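Local coordinates for polymerase nucleotidyl transferase domain-containing protein (Archaeoglobus fulgidus, PDB 1YLQ) that probably transfers nucleotidyl groups from nucleoside triphosphates to an acceptor that has not been established, at residues S36-F47 with P68-W79. Residues are numbered along the deposited sequence; the frame is centred on the assembly and turned at random.
With SO4 (sulfate ion), chain C.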
loop_
_atom_site.group_PDB
_atom_site.type_symbol
_atom_site.label_atom_id
_atom_site.label_comp_id
_atom_site.label_asym_id
_atom_site.label_seq_id
_atom_site.Cartn_x
_atom_site.Cartn_y
_atom_site.Cartn_z
ATOM N N SER A 36 -5.677 -8.331 -2.932
ATOM C CA SER A 36 -4.982 -7.682 -1.822
ATOM C C SER A 36 -4.520 -6.238 -2.172
ATOM O O SER A 36 -4.214 -5.967 -3.323
ATOM C CB SER A 36 -3.795 -8.525 -1.384
ATOM O OG SER A 36 -3.020 -7.772 -0.460
ATOM N N ASP A 37 -4.436 -5.343 -1.186
ATOM C CA ASP A 37 -4.027 -3.935 -1.422
ATOM C C ASP A 37 -2.656 -3.843 -2.108
ATOM O O ASP A 37 -2.512 -3.183 -3.142
ATOM C CB ASP A 37 -3.992 -3.122 -0.129
ATOM C CG ASP A 37 -5.399 -2.974 0.549
ATOM O OD1 ASP A 37 -6.434 -3.125 -0.106
ATOM O OD2 ASP A 37 -5.446 -2.716 1.762
ATOM N N ILE A 38 -1.647 -4.475 -1.501
ATOM C CA ILE A 38 -0.332 -4.609 -2.108
ATOM C C ILE A 38 0.050 -6.095 -1.931
ATOM O O ILE A 38 0.114 -6.622 -0.796
ATOM C CB ILE A 38 0.724 -3.663 -1.482
ATOM C CG1 ILE A 38 0.282 -2.193 -1.591
ATOM C CG2 ILE A 38 2.135 -3.880 -2.139
ATOM C CD1 ILE A 38 1.169 -1.227 -0.731
ATOM N N ASP A 39 0.206 -6.790 -3.046
ATOM C CA ASP A 39 0.921 -8.098 -3.021
ATOM C C ASP A 39 2.415 -7.835 -3.199
ATOM O O ASP A 39 2.816 -6.947 -3.964
ATOM C CB ASP A 39 0.423 -9.007 -4.111
ATOM C CG ASP A 39 -1.003 -9.428 -3.885
ATOM O OD1 ASP A 39 -1.232 -10.227 -2.942
ATOM O OD2 ASP A 39 -1.900 -8.886 -4.592
ATOM N N VAL A 40 3.219 -8.571 -2.451
ATOM C CA VAL A 40 4.687 -8.454 -2.500
ATOM C C VAL A 40 5.250 -9.833 -2.779
ATOM O O VAL A 40 5.195 -10.723 -1.931
ATOM C CB VAL A 40 5.257 -7.980 -1.176
ATOM C CG1 VAL A 40 6.767 -7.657 -1.329
ATOM C CG2 VAL A 40 4.552 -6.716 -0.676
ATOM N N ALA A 41 5.797 -10.027 -3.964
ATOM C CA ALA A 41 6.446 -11.318 -4.264
ATOM C C ALA A 41 7.952 -11.129 -4.030
ATOM O O ALA A 41 8.555 -10.190 -4.551
ATOM C CB ALA A 41 6.141 -11.742 -5.660
ATOM N N ILE A 42 8.529 -11.976 -3.183
ATOM C CA ILE A 42 9.948 -11.952 -2.908
ATOM C C ILE A 42 10.530 -13.254 -3.459
ATOM O O ILE A 42 10.168 -14.338 -3.019
ATOM C CB ILE A 42 10.196 -11.771 -1.403
ATOM C CG1 ILE A 42 9.423 -10.516 -0.917
ATOM C CG2 ILE A 42 11.799 -11.721 -1.093
ATOM C CD1 ILE A 42 9.464 -10.284 0.538
ATOM N N VAL A 43 11.413 -13.149 -4.449
ATOM C CA VAL A 43 11.659 -14.244 -5.360
ATOM C C VAL A 43 13.151 -14.564 -5.387
ATOM O O VAL A 43 13.971 -13.698 -5.677
ATOM C CB VAL A 43 11.221 -13.868 -6.804
ATOM C CG1 VAL A 43 11.545 -14.989 -7.786
ATOM C CG2 VAL A 43 9.684 -13.445 -6.848
ATOM N N SER A 44 13.494 -15.825 -5.096
ATOM C CA SER A 44 14.912 -16.255 -5.177
ATOM C C SER A 44 14.902 -17.761 -5.194
ATOM O O SER A 44 14.052 -18.368 -4.537
ATOM C CB SER A 44 15.667 -15.796 -3.917
ATOM O OG SER A 44 16.939 -16.430 -3.867
ATOM N N ASP A 45 15.873 -18.385 -5.865
ATOM C CA ASP A 45 15.948 -19.855 -5.775
ATOM C C ASP A 45 16.517 -20.329 -4.437
ATOM O O ASP A 45 16.492 -21.519 -4.119
ATOM C CB ASP A 45 16.708 -20.456 -6.956
ATOM C CG ASP A 45 15.859 -20.512 -8.208
ATOM O OD1 ASP A 45 14.591 -20.370 -8.146
ATOM O OD2 ASP A 45 16.442 -20.752 -9.267
ATOM N N VAL A 46 16.981 -19.410 -3.616
ATOM C CA VAL A 46 17.248 -19.793 -2.206
ATOM C C VAL A 46 15.987 -20.421 -1.534
ATOM O O VAL A 46 16.079 -21.273 -0.682
ATOM C CB VAL A 46 17.777 -18.576 -1.396
ATOM C CG1 VAL A 46 17.990 -18.914 0.054
ATOM C CG2 VAL A 46 19.157 -18.117 -1.987
ATOM N N PHE A 47 14.806 -20.017 -1.950
ATOM C CA PHE A 47 13.568 -20.517 -1.355
ATOM C C PHE A 47 13.180 -21.914 -1.849
ATOM O O PHE A 47 12.119 -22.456 -1.454
ATOM C CB PHE A 47 12.451 -19.504 -1.589
ATOM C CG PHE A 47 12.715 -18.156 -0.926
ATOM C CD1 PHE A 47 13.088 -18.091 0.415
ATOM C CD2 PHE A 47 12.530 -16.962 -1.637
ATOM C CE1 PHE A 47 13.322 -16.867 1.039
ATOM C CE2 PHE A 47 12.724 -15.715 -1.014
ATOM C CZ PHE A 47 13.147 -15.668 0.304
ATOM N N PRO A 68 -1.387 -4.010 5.181
ATOM C CA PRO A 68 -1.971 -4.155 3.834
ATOM C C PRO A 68 -1.174 -5.042 2.875
ATOM O O PRO A 68 -1.705 -5.363 1.815
ATOM C CB PRO A 68 -2.006 -2.710 3.302
ATOM C CG PRO A 68 -0.893 -2.052 3.982
ATOM C CD PRO A 68 -0.829 -2.657 5.370
ATOM N N PHE A 69 0.060 -5.427 3.247
ATOM C CA PHE A 69 0.929 -6.346 2.444
ATOM C C PHE A 69 0.544 -7.827 2.501
ATOM O O PHE A 69 0.262 -8.365 3.565
ATOM C CB PHE A 69 2.422 -6.196 2.835
ATOM C CG PHE A 69 2.931 -4.762 2.778
ATOM C CD1 PHE A 69 3.070 -4.107 1.583
ATOM C CD2 PHE A 69 3.245 -4.079 3.942
ATOM C CE1 PHE A 69 3.533 -2.754 1.558
ATOM C CE2 PHE A 69 3.688 -2.743 3.925
ATOM C CZ PHE A 69 3.848 -2.096 2.742
ATOM N N GLU A 70 0.512 -8.487 1.361
ATOM C CA GLU A 70 0.344 -9.941 1.317
ATOM C C GLU A 70 1.645 -10.417 0.710
ATOM O O GLU A 70 1.966 -10.011 -0.378
ATOM C CB GLU A 70 -0.904 -10.352 0.478
ATOM C CG GLU A 70 -1.094 -11.896 0.320
ATOM C CD GLU A 70 -2.409 -12.312 -0.384
ATOM O OE1 GLU A 70 -3.509 -11.960 0.105
ATOM O OE2 GLU A 70 -2.345 -13.078 -1.392
ATOM N N PHE A 71 2.424 -11.233 1.437
ATOM C CA PHE A 71 3.763 -11.625 1.001
ATOM C C PHE A 71 3.662 -12.992 0.319
ATOM O O PHE A 71 2.895 -13.819 0.796
ATOM C CB PHE A 71 4.701 -11.726 2.241
ATOM C CG PHE A 71 4.994 -10.386 2.868
ATOM C CD1 PHE A 71 5.940 -9.527 2.295
ATOM C CD2 PHE A 71 4.294 -9.975 4.008
ATOM C CE1 PHE A 71 6.210 -8.228 2.862
ATOM C CE2 PHE A 71 4.538 -8.679 4.585
ATOM C CZ PHE A 71 5.506 -7.837 4.010
ATOM N N HIS A 72 4.436 -13.211 -0.748
ATOM C CA HIS A 72 4.497 -14.467 -1.478
ATOM C C HIS A 72 5.984 -14.714 -1.627
ATOM O O HIS A 72 6.692 -13.907 -2.228
ATOM C CB HIS A 72 3.804 -14.337 -2.849
ATOM C CG HIS A 72 2.357 -13.954 -2.717
ATOM N ND1 HIS A 72 1.908 -12.654 -2.810
ATOM C CD2 HIS A 72 1.274 -14.702 -2.433
ATOM C CE1 HIS A 72 0.600 -12.629 -2.654
ATOM N NE2 HIS A 72 0.198 -13.855 -2.380
ATOM N N ILE A 73 6.453 -15.782 -1.010
ATOM C CA ILE A 73 7.890 -16.089 -0.932
ATOM C C ILE A 73 8.064 -17.173 -1.935
ATOM O O ILE A 73 7.526 -18.279 -1.767
ATOM C CB ILE A 73 8.226 -16.581 0.504
ATOM C CG1 ILE A 73 7.692 -15.550 1.573
ATOM C CG2 ILE A 73 9.748 -16.899 0.642
ATOM C CD1 ILE A 73 8.107 -13.975 1.215
ATOM N N LEU A 74 8.771 -16.876 -3.028
ATOM C CA LEU A 74 8.712 -17.744 -4.194
ATOM C C LEU A 74 10.095 -18.082 -4.785
ATOM O O LEU A 74 10.949 -17.236 -4.802
ATOM C CB LEU A 74 7.920 -17.006 -5.279
ATOM C CG LEU A 74 6.525 -16.565 -4.952
ATOM C CD1 LEU A 74 5.939 -15.749 -6.147
ATOM C CD2 LEU A 74 5.682 -17.825 -4.646
ATOM N N THR A 75 10.246 -19.292 -5.336
ATOM C CA THR A 75 11.365 -19.604 -6.180
ATOM C C THR A 75 11.119 -18.893 -7.537
ATOM O O THR A 75 9.988 -18.424 -7.804
ATOM C CB THR A 75 11.452 -21.142 -6.432
ATOM O OG1 THR A 75 10.264 -21.565 -7.099
ATOM C CG2 THR A 75 11.491 -21.928 -5.099
ATOM N N LYS A 76 12.125 -18.923 -8.421
ATOM C CA LYS A 76 11.941 -18.365 -9.776
ATOM C C LYS A 76 10.830 -19.073 -10.594
ATOM O O LYS A 76 10.030 -18.412 -11.226
ATOM C CB LYS A 76 13.256 -18.334 -10.563
ATOM C CG LYS A 76 14.174 -17.160 -10.046
ATOM C CD LYS A 76 15.527 -17.168 -10.747
ATOM C CE LYS A 76 16.313 -15.789 -10.520
ATOM N NZ LYS A 76 17.536 -15.823 -11.456
ATOM N N LYS A 77 10.785 -20.404 -10.558
ATOM C CA LYS A 77 9.746 -21.162 -11.219
ATOM C C LYS A 77 8.351 -20.807 -10.724
ATOM O O LYS A 77 7.386 -20.694 -11.523
ATOM C CB LYS A 77 10.042 -22.642 -10.959
ATOM C CG LYS A 77 9.106 -23.649 -11.525
ATOM C CD LYS A 77 9.764 -25.064 -11.565
ATOM C CE LYS A 77 8.723 -26.197 -11.597
ATOM N NZ LYS A 77 9.422 -27.528 -11.400
ATOM N N GLU A 78 8.231 -20.642 -9.409
ATOM C CA GLU A 78 6.946 -20.264 -8.776
ATOM C C GLU A 78 6.472 -18.873 -9.200
ATOM O O GLU A 78 5.290 -18.652 -9.483
ATOM C CB GLU A 78 7.072 -20.364 -7.219
ATOM C CG GLU A 78 6.991 -21.834 -6.754
ATOM C CD GLU A 78 7.384 -21.982 -5.307
ATOM O OE1 GLU A 78 7.820 -20.988 -4.661
ATOM O OE2 GLU A 78 7.268 -23.102 -4.820
ATOM N N TRP A 79 7.397 -17.933 -9.262
ATOM C CA TRP A 79 7.093 -16.600 -9.742
ATOM C C TRP A 79 6.680 -16.614 -11.269
ATOM O O TRP A 79 5.693 -16.002 -11.650
ATOM C CB TRP A 79 8.293 -15.660 -9.500
ATOM C CG TRP A 79 8.131 -14.258 -10.092
ATOM C CD1 TRP A 79 8.967 -13.652 -11.013
ATOM C CD2 TRP A 79 7.039 -13.337 -9.868
ATOM N NE1 TRP A 79 8.492 -12.384 -11.311
ATOM C CE2 TRP A 79 7.303 -12.174 -10.648
ATOM C CE3 TRP A 79 5.892 -13.354 -9.047
ATOM C CZ2 TRP A 79 6.456 -11.045 -10.639
ATOM C CZ3 TRP A 79 5.035 -12.234 -9.061
ATOM C CH2 TRP A 79 5.328 -11.087 -9.859
HETATM S S SO4 C . -4.460 -11.511 -4.257
HETATM O O1 SO4 C . -4.243 -12.200 -2.994
HETATM O O2 SO4 C . -4.067 -10.108 -4.264
HETATM O O3 SO4 C . -3.650 -12.081 -5.332
HETATM O O4 SO4 C . -5.897 -11.624 -4.529
HETATM O O HOH W 1 13.040 -22.012 -9.600
#
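Ile-38 to Val-43 and Phe-69 to Leu-74 pair as parallel strands of a beta-alpha-beta unit, crossed over through helix 50-63; 69-74 is an outermost strand within the chain. Six consecutive bridges and a 22° angle between the strand directions support this, and the ladder alternates donors: Val-40 N to Glu-70 O at 2.8 Å, then His-72 N to Val-40 O. On the face packed by helices 3-14 and 50-63, Ile-42 CD1 meets Phe-71 CD1 and Ile-73 CD1 at 4.0 Å each, while Ile-73 CG2 sits over the centre of the Phe-47 ring, 3.3 Å from its centroid, a CH-pi contact. On the other, Trp-79 holds CG anti to its backbone N (chi1 174°), bringing the indole across to Val-43, whose CG2 rests over the five-membered ring; Tyr-21 stacks on the same indole. Past the strands, Asp-45 OD1 accepts from Lys-76 N at 2.9 Å and from a water that in turn accepts from Lys-77 N, serving the first turn of a helix begun by the Thr-75/Glu-78 capping box. With an alanine in place of Asp-45, Lys-76 N is likely to lose its acceptor and the water one of its partners. Near the strand starts, His-72 NE2 donates a bent bond (2.8 Å, 132° at the hydrogen) to the anti lone pair of Glu-70 OE2, and Asp-39 OD1 stands at the ring edge, 3.0 Å from His-72 CE1. Ser-36 N donates to sulfate O2 at 2.7 Å. Two carboxylates and an anion, probably a crystallisation ion, thus gather where related enzymes hold metal and nucleotide, consistent with an active-site position.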